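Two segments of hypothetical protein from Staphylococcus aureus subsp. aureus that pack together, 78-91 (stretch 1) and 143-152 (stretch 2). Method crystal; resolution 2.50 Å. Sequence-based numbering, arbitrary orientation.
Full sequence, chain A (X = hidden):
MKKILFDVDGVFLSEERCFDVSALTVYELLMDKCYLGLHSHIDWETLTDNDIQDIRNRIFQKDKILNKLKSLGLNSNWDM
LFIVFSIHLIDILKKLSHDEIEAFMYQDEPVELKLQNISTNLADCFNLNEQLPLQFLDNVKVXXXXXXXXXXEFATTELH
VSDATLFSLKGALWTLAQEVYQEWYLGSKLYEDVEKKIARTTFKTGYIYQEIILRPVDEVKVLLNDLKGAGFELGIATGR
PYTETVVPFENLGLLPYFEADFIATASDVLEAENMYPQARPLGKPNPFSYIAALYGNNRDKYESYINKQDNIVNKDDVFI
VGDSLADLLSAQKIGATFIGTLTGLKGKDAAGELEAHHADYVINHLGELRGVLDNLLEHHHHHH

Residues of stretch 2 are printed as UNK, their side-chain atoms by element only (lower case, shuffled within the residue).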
ATOM      1  N   TRP A  78      -1.658  -4.450  -5.167  1.00 26.64           N
ATOM      2  CA  TRP A  78      -1.556  -5.728  -5.861  1.00 25.01           C
ATOM      3  C   TRP A  78      -2.744  -5.859  -6.815  1.00 25.86           C
ATOM      4  O   TRP A  78      -2.570  -6.100  -8.014  1.00 26.80           O
ATOM      5  CB  TRP A  78      -1.558  -6.900  -4.866  1.00 22.35           C
ATOM      6  CG  TRP A  78      -0.381  -6.923  -3.910  1.00 20.79           C
ATOM      7  CD1 TRP A  78       0.881  -6.423  -4.139  1.00 18.58           C
ATOM      8  CD2 TRP A  78      -0.332  -7.538  -2.611  1.00 16.87           C
ATOM      9  NE1 TRP A  78       1.698  -6.693  -3.073  1.00 16.63           N
ATOM     10  CE2 TRP A  78       0.985  -7.376  -2.118  1.00 15.47           C
ATOM     11  CE3 TRP A  78      -1.271  -8.213  -1.814  1.00 15.94           C
ATOM     12  CZ2 TRP A  78       1.393  -7.868  -0.862  1.00 14.35           C
ATOM     13  CZ3 TRP A  78      -0.869  -8.704  -0.561  1.00 16.14           C
ATOM     14  CH2 TRP A  78       0.454  -8.527  -0.100  1.00 11.97           C
ATOM     15  N   ASP A  79      -3.953  -5.674  -6.289  1.00 24.96           N
ATOM     16  CA  ASP A  79      -5.142  -5.780  -7.122  1.00 25.79           C
ATOM     17  C   ASP A  79      -5.136  -4.774  -8.275  1.00 25.19           C
ATOM     18  O   ASP A  79      -5.433  -5.132  -9.419  1.00 24.07           O
ATOM     19  CB  ASP A  79      -6.410  -5.594  -6.283  1.00 26.98           C
ATOM     20  CG  ASP A  79      -6.605  -6.701  -5.258  1.00 29.88           C
ATOM     21  OD1 ASP A  79      -6.577  -7.891  -5.640  1.00 27.47           O
ATOM     22  OD2 ASP A  79      -6.791  -6.379  -4.063  1.00 32.67           O
HETATM   23  N   MSE A  80      -4.784  -3.526  -7.977  1.00 24.62           N
HETATM   24  CA  MSE A  80      -4.754  -2.483  -8.998  1.00 27.93           C
HETATM   25  C   MSE A  80      -3.830  -2.793 -10.180  1.00 26.49           C
HETATM   26  O   MSE A  80      -4.251  -2.736 -11.335  1.00 24.27           O
HETATM   27  CB  MSE A  80      -4.349  -1.143  -8.383  1.00 31.97           C
HETATM   28  CG  MSE A  80      -5.288  -0.643  -7.311  1.00 37.86           C
HETATM   29 SE   MSE A  80      -4.904   1.176  -6.811  1.00 46.69          SE
HETATM   30  CE  MSE A  80      -2.961   1.044  -6.661  1.00 44.79           C
ATOM     31  N   LEU A  81      -2.573  -3.110  -9.888  1.00 26.50           N
ATOM     32  CA  LEU A  81      -1.616  -3.416 -10.935  1.00 26.92           C
ATOM     33  C   LEU A  81      -2.055  -4.663 -11.702  1.00 26.93           C
ATOM     34  O   LEU A  81      -1.803  -4.781 -12.898  1.00 27.59           O
ATOM     35  CB  LEU A  81      -0.224  -3.614 -10.336  1.00 25.93           C
ATOM     36  CG  LEU A  81       0.008  -4.793  -9.393  1.00 25.76           C
ATOM     37  CD1 LEU A  81       0.266  -6.064 -10.201  1.00 25.40           C
ATOM     38  CD2 LEU A  81       1.225  -4.497  -8.509  1.00 24.25           C
ATOM     39  N   PHE A  82      -2.713  -5.594 -11.019  1.00 26.39           N
ATOM     40  CA  PHE A  82      -3.179  -6.806 -11.682  1.00 25.86           C
ATOM     41  C   PHE A  82      -4.249  -6.494 -12.727  1.00 24.97           C
ATOM     42  O   PHE A  82      -4.140  -6.939 -13.864  1.00 24.45           O
ATOM     43  CB  PHE A  82      -3.751  -7.797 -10.661  1.00 26.58           C
ATOM     44  CG  PHE A  82      -4.366  -9.031 -11.283  1.00 25.96           C
ATOM     45  CD1 PHE A  82      -3.561 -10.031 -11.829  1.00 24.70           C
ATOM     46  CD2 PHE A  82      -5.752  -9.201 -11.304  1.00 25.46           C
ATOM     47  CE1 PHE A  82      -4.121 -11.180 -12.377  1.00 24.91           C
ATOM     48  CE2 PHE A  82      -6.326 -10.349 -11.851  1.00 25.90           C
ATOM     49  CZ  PHE A  82      -5.506 -11.345 -12.388  1.00 24.93           C
ATOM     50  N   ILE A  83      -5.285  -5.749 -12.335  1.00 24.27           N
ATOM     51  CA  ILE A  83      -6.375  -5.403 -13.249  1.00 23.61           C
ATOM     52  C   ILE A  83      -5.869  -4.603 -14.449  1.00 22.82           C
ATOM     53  O   ILE A  83      -6.251  -4.865 -15.591  1.00 24.21           O
ATOM     54  CB  ILE A  83      -7.522  -4.601 -12.518  1.00 24.22           C
ATOM     55  CG1 ILE A  83      -8.756  -5.494 -12.305  1.00 24.76           C
ATOM     56  CG2 ILE A  83      -7.995  -3.427 -13.365  1.00 23.22           C
ATOM     57  CD1 ILE A  83      -8.575  -6.649 -11.338  1.00 22.86           C
ATOM     58  N   VAL A  84      -5.003  -3.635 -14.189  1.00 21.98           N
ATOM     59  CA  VAL A  84      -4.436  -2.801 -15.245  1.00 22.56           C
ATOM     60  C   VAL A  84      -3.622  -3.646 -16.231  1.00 22.63           C
ATOM     61  O   VAL A  84      -3.664  -3.423 -17.439  1.00 22.88           O
ATOM     62  CB  VAL A  84      -3.536  -1.692 -14.638  1.00 21.78           C
ATOM     63  CG1 VAL A  84      -2.697  -1.032 -15.722  1.00 20.77           C
ATOM     64  CG2 VAL A  84      -4.415  -0.655 -13.941  1.00 18.06           C
ATOM     65  N   PHE A  85      -2.890  -4.627 -15.719  1.00 21.85           N
ATOM     66  CA  PHE A  85      -2.083  -5.462 -16.584  1.00 19.66           C
ATOM     67  C   PHE A  85      -2.920  -6.478 -17.351  1.00 19.50           C
ATOM     68  O   PHE A  85      -2.534  -6.911 -18.443  1.00 20.24           O
ATOM     69  CB  PHE A  85      -1.016  -6.184 -15.771  1.00 17.97           C
ATOM     70  CG  PHE A  85      -0.251  -7.188 -16.568  1.00 17.20           C
ATOM     71  CD1 PHE A  85       0.721  -6.780 -17.472  1.00 13.06           C
ATOM     72  CD2 PHE A  85      -0.546  -8.552 -16.454  1.00 17.24           C
ATOM     73  CE1 PHE A  85       1.391  -7.714 -18.257  1.00 17.87           C
ATOM     74  CE2 PHE A  85       0.117  -9.496 -17.235  1.00 16.75           C
ATOM     75  CZ  PHE A  85       1.090  -9.082 -18.141  1.00 16.21           C
ATOM     76  N   SER A  86      -4.057  -6.869 -16.786  1.00 19.26           N
ATOM     77  CA  SER A  86      -4.936  -7.838 -17.451  1.00 21.50           C
ATOM     78  C   SER A  86      -5.617  -7.215 -18.676  1.00 22.76           C
ATOM     79  O   SER A  86      -5.776  -7.865 -19.712  1.00 24.35           O
ATOM     80  CB  SER A  86      -6.004  -8.356 -16.478  1.00 19.97           C
ATOM     81  OG  SER A  86      -5.443  -9.199 -15.496  1.00 17.50           O
ATOM     82  N   ILE A  87      -6.004  -5.950 -18.543  1.00 24.41           N
ATOM     83  CA  ILE A  87      -6.666  -5.213 -19.613  1.00 24.15           C
ATOM     84  C   ILE A  87      -5.767  -5.150 -20.844  1.00 24.02           C
ATOM     85  O   ILE A  87      -6.237  -5.254 -21.977  1.00 23.26           O
ATOM     86  CB  ILE A  87      -7.024  -3.782 -19.140  1.00 24.78           C
ATOM     87  CG1 ILE A  87      -7.976  -3.869 -17.952  1.00 23.63           C
ATOM     88  CG2 ILE A  87      -7.675  -2.995 -20.268  1.00 25.34           C
ATOM     89  CD1 ILE A  87      -9.205  -4.709 -18.250  1.00 25.65           C
ATOM     90  N   HIS A  88      -4.470  -4.985 -20.615  1.00 23.88           N
ATOM     91  CA  HIS A  88      -3.526  -4.931 -21.716  1.00 25.05           C
ATOM     92  C   HIS A  88      -3.230  -6.328 -22.220  1.00 26.20           C
ATOM     93  O   HIS A  88      -2.984  -6.520 -23.408  1.00 27.58           O
ATOM     94  CB  HIS A  88      -2.226  -4.260 -21.292  1.00 25.08           C
ATOM     95  CG  HIS A  88      -2.367  -2.799 -21.023  1.00 26.75           C
ATOM     96  ND1 HIS A  88      -3.110  -1.964 -21.842  1.00 26.33           N
ATOM     97  CD2 HIS A  88      -1.868  -2.013 -20.049  1.00 27.17           C
ATOM     98  CE1 HIS A  88      -3.057  -0.738 -21.376  1.00 26.72           C
ATOM     99  NE2 HIS A  88      -2.309  -0.731 -20.284  1.00 28.35           N
ATOM    100  N   LEU A  89      -3.255  -7.307 -21.322  1.00 26.95           N
ATOM    101  CA  LEU A  89      -2.984  -8.672 -21.721  1.00 26.14           C
ATOM    102  C   LEU A  89      -4.112  -9.129 -22.634  1.00 27.10           C
ATOM    103  O   LEU A  89      -3.870  -9.628 -23.729  1.00 27.74           O
ATOM    104  CB  LEU A  89      -2.889  -9.589 -20.498  1.00 24.84           C
ATOM    105  CG  LEU A  89      -2.664 -11.072 -20.826  1.00 22.05           C
ATOM    106  CD1 LEU A  89      -1.410 -11.226 -21.649  1.00 22.88           C
ATOM    107  CD2 LEU A  89      -2.585 -11.877 -19.556  1.00 22.77           C
ATOM    108  N   ILE A  90      -5.343  -8.948 -22.174  1.00 26.60           N
ATOM    109  CA  ILE A  90      -6.524  -9.326 -22.944  1.00 28.35           C
ATOM    110  C   ILE A  90      -6.487  -8.612 -24.309  1.00 28.86           C
ATOM    111  O   ILE A  90      -6.887  -9.172 -25.326  1.00 28.79           O
ATOM    112  CB  ILE A  90      -7.837  -8.950 -22.158  1.00 26.39           C
ATOM    113  CG1 ILE A  90      -7.994  -9.863 -20.953  1.00 24.44           C
ATOM    114  CG2 ILE A  90      -9.066  -9.095 -23.045  1.00 28.18           C
ATOM    115  CD1 ILE A  90      -8.898  -9.307 -19.876  1.00 28.07           C
ATOM    116  N   ASP A  91      -5.979  -7.381 -24.315  1.00 29.69           N
ATOM    117  CA  ASP A  91      -5.887  -6.569 -25.523  1.00 28.92           C
ATOM    118  C   ASP A  91      -4.904  -7.152 -26.548  1.00 28.71           C
ATOM    119  O   ASP A  91      -5.145  -7.112 -27.759  1.00 28.15           O
ATOM    120  CB  ASP A  91      -5.486  -5.136 -25.143  1.00 29.31           C
ATOM    121  CG  ASP A  91      -5.727  -4.146 -26.265  1.00 30.68           C
ATOM    122  OD1 ASP A  91      -6.727  -4.307 -27.004  1.00 33.11           O
ATOM    123  OD2 ASP A  91      -4.943  -3.181 -26.385  1.00 30.81           O
ATOM    124  N   UNK A 143     -16.940  -2.037  -5.895  1.00 42.57           N
ATOM    125  CA  UNK A 143     -16.761  -3.263  -5.134  1.00 40.81           C
ATOM    126  C   UNK A 143     -15.720  -4.192  -5.733  1.00 40.18           C
ATOM    127  O   UNK A 143     -15.870  -4.657  -6.864  1.00 40.45           O
ATOM    128  N   UNK A 144     -14.666  -4.470  -4.971  1.00 37.59           N
ATOM    129  CA  UNK A 144     -13.594  -5.333  -5.444  1.00 36.24           C
ATOM    130  C   UNK A 144     -14.130  -6.570  -6.155  1.00 36.58           C
ATOM    131  O   UNK A 144     -13.789  -6.828  -7.313  1.00 35.13           O
ATOM    132  c   UNK A 144     -10.624  -6.928  -3.489  1.00 31.58           C
ATOM    133  c   UNK A 144     -12.696  -5.753  -4.278  1.00 34.84           C
ATOM    134  c   UNK A 144      -9.602  -8.004  -3.811  1.00 29.09           C
ATOM    135  n   UNK A 144      -8.705  -8.232  -2.655  1.00 29.67           N
ATOM    136  c   UNK A 144     -11.497  -6.593  -4.693  1.00 32.22           C
ATOM    137  N   UNK A 145     -14.968  -7.331  -5.456  1.00 37.90           N
ATOM    138  CA  UNK A 145     -15.564  -8.544  -6.010  1.00 38.16           C
ATOM    139  C   UNK A 145     -16.196  -8.283  -7.383  1.00 39.06           C
ATOM    140  O   UNK A 145     -16.023  -9.064  -8.325  1.00 38.61           O
ATOM    141  c   UNK A 145     -17.681  -8.062  -4.672  1.00 38.83           C
ATOM    142  o   UNK A 145     -18.725  -8.405  -4.107  1.00 40.94           O
ATOM    143  n   UNK A 145     -17.417  -6.799  -4.978  1.00 36.81           N
ATOM    144  c   UNK A 145     -16.624  -9.094  -5.044  1.00 37.96           C
ATOM    145  N   UNK A 146     -16.920  -7.166  -7.481  1.00 39.75           N
ATOM    146  CA  UNK A 146     -17.601  -6.744  -8.708  1.00 38.68           C
ATOM    147  C   UNK A 146     -16.606  -6.383  -9.805  1.00 37.36           C
ATOM    148  O   UNK A 146     -16.843  -6.651 -10.982  1.00 36.51           O
ATOM    149  o   UNK A 146     -20.296  -6.671  -7.351  1.00 43.41           O
ATOM    150  c   UNK A 146     -19.460  -5.773  -7.278  1.00 41.70           C
ATOM    151  n   UNK A 146     -19.351  -4.974  -6.216  1.00 41.98           N
ATOM    152  c   UNK A 146     -18.494  -5.529  -8.419  1.00 40.12           C
ATOM    153  N   UNK A 147     -15.501  -5.757  -9.415  1.00 37.13           N
ATOM    154  CA  UNK A 147     -14.473  -5.364 -10.372  1.00 36.80           C
ATOM    155  C   UNK A 147     -13.864  -6.607 -11.007  1.00 36.83           C
ATOM    156  O   UNK A 147     -13.632  -6.644 -12.213  1.00 38.17           O
ATOM    157  c   UNK A 147     -13.354  -4.553  -9.690  1.00 36.75           C
ATOM    158  c   UNK A 147     -12.982  -2.462  -8.270  1.00 34.13           C
ATOM    159  c   UNK A 147     -13.928  -3.237  -9.150  1.00 33.98           C
ATOM    160  c   UNK A 147     -12.212  -4.302 -10.677  1.00 35.42           C
ATOM    161  N   UNK A 148     -13.600  -7.623 -10.190  1.00 36.54           N
ATOM    162  CA  UNK A 148     -13.029  -8.868 -10.692  1.00 35.97           C
ATOM    163  C   UNK A 148     -13.994  -9.597 -11.621  1.00 36.62           C
ATOM    164  O   UNK A 148     -13.575 -10.282 -12.552  1.00 35.39           O
ATOM    165  c   UNK A 148     -10.163 -10.383  -9.517  1.00 33.42           C
ATOM    166  c   UNK A 148      -8.832 -10.110  -9.212  1.00 34.42           C
ATOM    167  c   UNK A 148     -11.192  -9.546  -9.078  1.00 33.92           C
ATOM    168  c   UNK A 148     -10.852  -8.433  -8.308  1.00 31.89           C
ATOM    169  o   UNK A 148      -7.189  -8.708  -8.204  1.00 30.20           O
ATOM    170  c   UNK A 148      -8.513  -8.994  -8.456  1.00 32.91           C
ATOM    171  c   UNK A 148      -9.518  -8.152  -7.995  1.00 32.76           C
ATOM    172  c   UNK A 148     -12.614  -9.779  -9.526  1.00 34.45           C
ATOM    173  N   UNK A 149     -15.287  -9.440 -11.364  1.00 38.34           N
ATOM    174  CA  UNK A 149     -16.310 -10.074 -12.185  1.00 39.65           C
ATOM    175  C   UNK A 149     -16.348  -9.420 -13.568  1.00 40.17           C
ATOM    176  O   UNK A 149     -16.476 -10.106 -14.581  1.00 41.05           O
ATOM    177  c   UNK A 149     -17.679  -9.960 -11.506  1.00 40.02           C
ATOM    178  N   UNK A 150     -16.231  -8.094 -13.609  1.00 40.42           N
ATOM    179  CA  UNK A 150     -16.241  -7.364 -14.873  1.00 40.69           C
ATOM    180  C   UNK A 150     -15.028  -7.776 -15.697  1.00 41.71           C
ATOM    181  O   UNK A 150     -15.129  -8.010 -16.904  1.00 42.11           O
ATOM    182  c   UNK A 150     -16.209  -5.863 -14.611  1.00 39.81           C
ATOM    183  N   UNK A 151     -13.880  -7.863 -15.032  1.00 43.30           N
ATOM    184  CA  UNK A 151     -12.632  -8.249 -15.679  1.00 44.44           C
ATOM    185  C   UNK A 151     -12.741  -9.629 -16.311  1.00 45.83           C
ATOM    186  O   UNK A 151     -12.193  -9.870 -17.387  1.00 46.13           O
ATOM    187  c   UNK A 151     -11.488  -8.239 -14.659  1.00 44.75           C
ATOM    188  c   UNK A 151     -10.201  -8.973 -15.044  1.00 43.47           C
ATOM    189  c   UNK A 151      -9.649  -8.388 -16.325  1.00 44.94           C
ATOM    190  c   UNK A 151      -9.188  -8.865 -13.918  1.00 43.25           C
ATOM    191  N   UNK A 152     -13.456 -10.530 -15.642  1.00 46.69           N
ATOM    192  CA  UNK A 152     -13.636 -11.901 -16.130  1.00 49.03           C
ATOM    193  C   UNK A 152     -14.589 -11.986 -17.326  1.00 49.27           C
ATOM    194  O   UNK A 152     -14.332 -12.707 -18.294  1.00 49.01           O
ATOM    195  c   UNK A 152     -14.156 -12.782 -14.997  1.00 50.41           C
ATOM    196  c   UNK A 152     -14.355 -15.077 -14.024  1.00 56.07           C
ATOM    197  o   UNK A 152     -13.422 -15.812 -13.630  1.00 57.80           O
ATOM    198  o   UNK A 152     -15.439 -14.966 -13.408  1.00 56.93           O
ATOM    199  c   UNK A 152     -14.151 -14.266 -15.285  1.00 52.60           C
TER

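Position 143 carries no side-chain atoms, and its phi of 127° and psi of 119° would jam a CB against the preceding carbonyl oxygen. It is Gly143, at the N-cap position of the helix, and its O accepts the backbone N of position 147 at 2.8 Å.

Position 144 has four carbons in a row ending in a nitrogen, fully extended with every chi in t. The terminal nitrogen lies 3.0 Å from OD2 of Asp79. This is Lys144: its CA-to-CB bond points sideways, and the long chain brings NZ to the carboxylate in a salt bridge.

Position 145 has two carbons, the second bearing one oxygen and one nitrogen, and touches nothing on stretch 1. The atoms fit an amide, Asn145. Position 146 has the same composition and is likewise out of reach: Asn146. Both touch a crystal neighbour.

Position 147 shows four carbons, forked at the first, with one arm two carbons long; one of its side-chain carbons lies 4.0 Å from CG1 of Ile83. That beta branching identifies Ile147, and the carbon packed against Ile83 is its CG2.

Position 148 has one carbon, then a six-carbon ring bearing an oxygen, which lies 2.8 Å from OD1 of Asp79. It is Tyr148. The hydroxyl OH donates a weak hydrogen bond to that OD1, while CD1 of Ile83 sits over one ring face, 3.9 Å from the centroid of the Tyr148 ring. The Phe82 ring meets the tyrosine rim to rim, with planes only 10° apart.

Positions 149 and 150 each hold one side-chain carbon and face no partner here: Ala149 and Ala150.

Position 151 has four carbons, forked at the second; its CA-to-CB bond points toward stretch 1, and the end carbons touch Phe82, Ile83, Ser86, Ile87 and Ile90. This is Leu151, a knob among Phe82, Ile83, Ser86 and Ile87. Its CD2 reaches CD1 of Ile83 at 3.5 Å, and its CD1 lies 3.6 Å from CB of Ser86 and 3.7 Å from CD1 of Ile90.

Position 152 has three carbons, the third carrying two oxygens, and its CA-to-CB bond points away. It is Glu152.

The rule is a division by level along two nearly parallel helices, whose axes come within 11.1 Å and run 12° apart in direction. At one end, Asp79 offers one carboxylate oxygen to Lys144 and the other to Tyr148, one helical turn later. Further along, Leu151 supplies the largest covered area, 102 Å². Ser86 lines the hole that Leu151 fills: its OG bonds back to O of Phe82, 3.1 Å away, and its CB meets the leucine. Positions 144, 147, 148 and 151 carry the whole contact, a three-four spacing that keeps them on one helix face.

Stretch 2, residues 143-152: GKNNIYAALE
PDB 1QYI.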